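Local coordinates for adenylation domain (Streptomyces sp., PDB 5N9X), which is an adenylation domain of the AMP-binding (ANL) enzyme superfamily, modelled here with adenosine-5'-triphosphate and threonine, at residues V177-R180 / H181-T185; F213-W216 / E217-A221. All coordinates share one frame; numbering follows the deposited sequence.

Contact 1: residues V177-R180 / H181-T185; sequences VPVR and HGNVT
The flat side-chain amide of Asn183 sets its OD1 edge against Arg180, 2.8 Å from the backbone N and 3.4 Å from CB, while its ND2 edge donates to Pro369 O. The motif is a helix N-cap at a strand-to-helix junction: strand 175-180 ends at Arg180, the N-cap residue, where helix 181-191 begins, and the axes of segments 177-180 and 181-185 lie 70° apart. Asn183 turns back toward the strand with CG anti to its own carbonyl carbon (chi1 -63°), which brings OD1 up to Arg180 N. That N-H comes in tilted from the carbonyl plane, with an N-H...O angle of 151°. OD1 takes a second bond, from a water 2.8 Å away that also donates to Pro178 O, so both ends of the amide are held. The aliphatic part of Arg180 passes OD1, and the guanidinium runs on away from the amide to a salt bridge between NH1 and Glu373. The CB of His181 lies against Arg180 C, and its ND1 is hydrogen-bonded to Leu20 N. Beneath the polar cap, Val179 CG1 packs against Asn183 CB at 3.7 Å and Val184 CG2 at 3.9 Å. The first helical turn closes on Arg180 O, which accepts Val184 N at 3.0 Å and Asn183 N through a weak bond at 2.8 Å.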
loop_
_atom_site.group_PDB
_atom_site.type_symbol
_atom_site.label_atom_id
_atom_site.label_comp_id
_atom_site.label_asym_id
_atom_site.label_seq_id
_atom_site.Cartn_x
_atom_site.Cartn_y
_atom_site.Cartn_z
ATOM N N VAL A 177 -1.535 12.291 -3.782
ATOM C CA VAL A 177 -2.048 11.660 -4.988
ATOM C C VAL A 177 -3.570 11.568 -4.891
ATOM O O VAL A 177 -4.107 10.838 -4.034
ATOM C CB VAL A 177 -1.478 10.227 -5.194
ATOM C CG1 VAL A 177 -1.874 9.690 -6.562
ATOM C CG2 VAL A 177 0.036 10.177 -5.000
ATOM N N PRO A 178 -4.279 12.318 -5.751
ATOM C CA PRO A 178 -5.744 12.206 -5.788
ATOM C C PRO A 178 -6.202 11.115 -6.744
ATOM O O PRO A 178 -5.861 11.135 -7.929
ATOM C CB PRO A 178 -6.194 13.590 -6.268
ATOM C CG PRO A 178 -5.036 14.072 -7.107
ATOM C CD PRO A 178 -3.776 13.428 -6.582
ATOM N N VAL A 179 -6.981 10.171 -6.230
ATOM C CA VAL A 179 -7.452 9.044 -7.037
ATOM C C VAL A 179 -8.952 9.146 -7.260
ATOM O O VAL A 179 -9.725 9.238 -6.289
ATOM C CB VAL A 179 -7.104 7.703 -6.365
ATOM C CG1 VAL A 179 -7.702 6.525 -7.118
ATOM C CG2 VAL A 179 -5.602 7.577 -6.239
ATOM N N ARG A 180 -9.358 9.138 -8.528
ATOM C CA ARG A 180 -10.782 9.260 -8.893
ATOM C C ARG A 180 -11.612 7.964 -8.805
ATOM O O ARG A 180 -11.075 6.862 -8.876
ATOM C CB ARG A 180 -10.894 9.823 -10.308
ATOM C CG ARG A 180 -10.488 11.276 -10.398
ATOM C CD ARG A 180 -9.842 11.590 -11.731
ATOM N NE ARG A 180 -10.074 12.988 -12.109
ATOM C CZ ARG A 180 -10.225 13.414 -13.364
ATOM N NH1 ARG A 180 -10.143 12.554 -14.375
ATOM N NH2 ARG A 180 -10.453 14.700 -13.611
ATOM N N HIS A 181 -12.923 8.126 -8.639
ATOM C CA HIS A 181 -13.875 7.022 -8.602
ATOM C C HIS A 181 -13.662 6.061 -9.766
ATOM O O HIS A 181 -13.541 4.857 -9.561
ATOM C CB HIS A 181 -15.315 7.568 -8.607
ATOM C CG HIS A 181 -15.794 8.013 -7.258
ATOM N ND1 HIS A 181 -16.289 7.135 -6.311
ATOM C CD2 HIS A 181 -15.861 9.247 -6.700
ATOM C CE1 HIS A 181 -16.624 7.809 -5.225
ATOM N NE2 HIS A 181 -16.373 9.092 -5.432
ATOM N N GLY A 182 -13.610 6.596 -10.982
ATOM C CA GLY A 182 -13.299 5.822 -12.170
ATOM C C GLY A 182 -11.942 5.145 -12.153
ATOM O O GLY A 182 -11.771 4.073 -12.745
ATOM N N ASN A 183 -10.958 5.743 -11.489
ATOM C CA ASN A 183 -9.704 5.019 -11.295
ATOM C C ASN A 183 -9.962 3.744 -10.475
ATOM O O ASN A 183 -9.644 2.640 -10.931
ATOM C CB ASN A 183 -8.631 5.866 -10.601
ATOM C CG ASN A 183 -8.207 7.104 -11.398
ATOM O OD1 ASN A 183 -7.994 8.145 -10.816
ATOM N ND2 ASN A 183 -8.031 6.970 -12.712
ATOM N N VAL A 184 -10.556 3.888 -9.285
ATOM C CA VAL A 184 -10.829 2.706 -8.475
ATOM C C VAL A 184 -11.767 1.684 -9.132
ATOM O O VAL A 184 -11.515 0.474 -9.050
ATOM C CB VAL A 184 -11.441 3.031 -7.092
ATOM C CG1 VAL A 184 -11.273 1.817 -6.194
ATOM C CG2 VAL A 184 -10.765 4.212 -6.452
ATOM N N THR A 185 -12.851 2.149 -9.761
ATOM C CA THR A 185 -13.755 1.203 -10.402
ATOM C C THR A 185 -13.027 0.500 -11.558
ATOM O O THR A 185 -13.241 -0.695 -11.767
ATOM C CB THR A 185 -15.124 1.866 -10.848
ATOM O OG1 THR A 185 -14.917 2.960 -11.752
ATOM C CG2 THR A 185 -15.908 2.350 -9.625
HETATM O O HOH W 1 -6.876 10.739 -10.634
#

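Contact 2: residues F213-W216 / E217-A221; sequences FSVW and EIWGA. With THR (threonine), chain C.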
loop_
_atom_site.group_PDB
_atom_site.type_symbol
_atom_site.label_atom_id
_atom_site.label_comp_id
_atom_site.label_asym_id
_atom_site.label_seq_id
_atom_site.Cartn_x
_atom_site.Cartn_y
_atom_site.Cartn_z
ATOM N N PHE A 213 -3.592 0.428 0.131
ATOM C CA PHE A 213 -3.830 -1.011 0.159
ATOM C C PHE A 213 -5.151 -1.296 0.922
ATOM O O PHE A 213 -5.799 -2.323 0.713
ATOM C CB PHE A 213 -2.568 -1.689 0.757
ATOM C CG PHE A 213 -2.353 -3.122 0.326
ATOM C CD1 PHE A 213 -3.123 -3.666 -0.681
ATOM C CD2 PHE A 213 -1.228 -3.839 0.761
ATOM C CE1 PHE A 213 -2.907 -4.953 -1.130
ATOM C CE2 PHE A 213 -0.965 -5.150 0.280
ATOM C CZ PHE A 213 -1.817 -5.704 -0.657
ATOM N N SER A 214 -5.560 -0.346 1.762
ATOM C CA SER A 214 -6.850 -0.406 2.472
ATOM C C SER A 214 -8.054 -0.181 1.569
ATOM O O SER A 214 -9.133 -0.669 1.840
ATOM C CB SER A 214 -6.882 0.623 3.611
ATOM O OG SER A 214 -6.987 1.955 3.114
ATOM N N VAL A 215 -7.859 0.589 0.504
ATOM C CA VAL A 215 -8.860 0.757 -0.564
ATOM C C VAL A 215 -9.225 -0.556 -1.238
ATOM O O VAL A 215 -10.382 -0.863 -1.468
ATOM C CB VAL A 215 -8.353 1.717 -1.632
ATOM C CG1 VAL A 215 -9.405 1.960 -2.716
ATOM C CG2 VAL A 215 -7.944 3.027 -0.976
ATOM N N TRP A 216 -8.204 -1.326 -1.550
ATOM C CA TRP A 216 -8.397 -2.644 -2.096
ATOM C C TRP A 216 -9.132 -3.514 -1.091
ATOM O O TRP A 216 -10.055 -4.243 -1.435
ATOM C CB TRP A 216 -7.043 -3.213 -2.471
ATOM C CG TRP A 216 -6.960 -4.640 -2.781
ATOM C CD1 TRP A 216 -6.368 -5.587 -2.022
ATOM C CD2 TRP A 216 -7.419 -5.300 -3.972
ATOM N NE1 TRP A 216 -6.433 -6.806 -2.644
ATOM C CE2 TRP A 216 -7.069 -6.661 -3.850
ATOM C CE3 TRP A 216 -8.094 -4.875 -5.127
ATOM C CZ2 TRP A 216 -7.382 -7.618 -4.848
ATOM C CZ3 TRP A 216 -8.406 -5.820 -6.108
ATOM C CH2 TRP A 216 -8.050 -7.176 -5.960
ATOM N N GLU A 217 -8.710 -3.412 0.161
ATOM C CA GLU A 217 -9.269 -4.241 1.204
ATOM C C GLU A 217 -10.741 -3.876 1.442
ATOM O O GLU A 217 -11.607 -4.741 1.408
ATOM C CB GLU A 217 -8.450 -4.111 2.501
ATOM C CG GLU A 217 -7.087 -4.805 2.453
ATOM C CD GLU A 217 -6.229 -4.564 3.714
ATOM O OE1 GLU A 217 -6.394 -3.522 4.388
ATOM O OE2 GLU A 217 -5.374 -5.422 4.024
ATOM N N ILE A 218 -11.013 -2.604 1.678
ATOM C CA ILE A 218 -12.379 -2.146 1.946
ATOM C C ILE A 218 -13.344 -2.444 0.791
ATOM O O ILE A 218 -14.427 -3.032 0.987
ATOM C CB ILE A 218 -12.414 -0.611 2.226
ATOM C CG1 ILE A 218 -11.764 -0.277 3.573
ATOM C CG2 ILE A 218 -13.829 -0.068 2.126
ATOM C CD1 ILE A 218 -11.102 1.151 3.627
ATOM N N TRP A 219 -12.936 -2.044 -0.420
ATOM C CA TRP A 219 -13.815 -2.141 -1.569
ATOM C C TRP A 219 -13.835 -3.544 -2.161
ATOM O O TRP A 219 -14.818 -3.931 -2.794
ATOM C CB TRP A 219 -13.422 -1.082 -2.593
ATOM C CG TRP A 219 -13.892 0.216 -2.074
ATOM C CD1 TRP A 219 -13.127 1.228 -1.549
ATOM C CD2 TRP A 219 -15.251 0.628 -1.929
ATOM N NE1 TRP A 219 -13.926 2.246 -1.123
ATOM C CE2 TRP A 219 -15.234 1.914 -1.346
ATOM C CE3 TRP A 219 -16.482 0.040 -2.245
ATOM C CZ2 TRP A 219 -16.415 2.625 -1.065
ATOM C CZ3 TRP A 219 -17.645 0.745 -1.979
ATOM C CH2 TRP A 219 -17.607 2.021 -1.396
ATOM N N GLY A 220 -12.779 -4.309 -1.939
ATOM C CA GLY A 220 -12.816 -5.736 -2.217
ATOM C C GLY A 220 -14.068 -6.334 -1.583
ATOM O O GLY A 220 -14.857 -7.013 -2.245
ATOM N N ALA A 221 -14.263 -6.021 -0.304
ATOM C CA ALA A 221 -15.408 -6.495 0.463
ATOM C C ALA A 221 -16.728 -5.823 0.106
ATOM O O ALA A 221 -17.711 -6.490 -0.217
ATOM C CB ALA A 221 -15.136 -6.311 1.941
HETATM N N THR C . -0.151 0.594 -3.607
HETATM C CA THR C . 0.614 -0.019 -2.511
HETATM C C THR C . 1.951 0.665 -2.485
HETATM O O THR C . 2.825 0.552 -1.603
HETATM C CB THR C . 0.832 -1.540 -2.695
HETATM O OG1 THR C . 1.313 -1.810 -4.027
HETATM C CG2 THR C . -0.465 -2.297 -2.438
HETATM O OXT THR C . 2.122 1.359 -3.478
#
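Glu217 folds back along the first turn of helix 213-222, the helix of a beta-alpha-beta unit, and can be followed from root to carboxylate. Its CB lies 3.6 Å from Ser214 O; CG, anti to the Glu217 carbonyl carbon (chi1 -73°), rests 3.3 Å from Phe213 O. The chain then runs extended past Phe213 O, with CD still near that oxygen, and OE1 comes to 3.7 Å from Ser214 CA. The other oxygen, OE2, is hydrogen-bonded to His207 ND1. The same Phe213 O accepts Glu217 N at 3.2 Å, the first of four successive i to i+4 backbone bonds; the straightest is Ile218 N to Ser214 O, 2.7 Å at 171°.

On another side of the helix, Val215 CG1 meets Trp219 CD1 at 4.0 Å, and Val215 O sits at the edge of the indole, near its plane. Trp216 leaves the turn with CG anti to its backbone N (chi1 167°) and enters an aromatic cluster, edge-to-face with both Trp203 and His319.

Phe213, at the start of the helix, belongs to the pocket of the bound threonine. One face of its ring receives the ligand methyl CG2, 3.4 Å above the plane and over the ring centre, a CH-pi contact. Thus an apolar aromatic wall meets the methyl branch of the threonine. Both oxygens of the buried Glu217 carboxylate have hydrogen-bond partners, and the bond to His207 ND1 helps fix the ring that meets Phe213, making Glu217 second-shell to this pocket residue.

In the fold
Contact 1 (177-185) closes before contact 2 (213-221) opens, strand 202-205 lying between them along the chain. Their centres are about 13 Å apart, both within the AMP-binding enzyme region. Contact 1 is where strand 175-180, paired antiparallel with 161-167, passes into helix 181-191; contact 2 lies in helix 213-222, the crossover helix between parallel strands 202-205 and 227-230. The two helices pack directly: Val184 CG1 touches Val215 CG1 at 4.0 Å, and farther along Leu187 and Phe188 meet Trp216 and Trp219. This packing brings the contacts together beside the ligands: the side chain of Val179 lies about 9 Å from the bound adenosine-5'-triphosphate, and Phe213 borders the threonine itself.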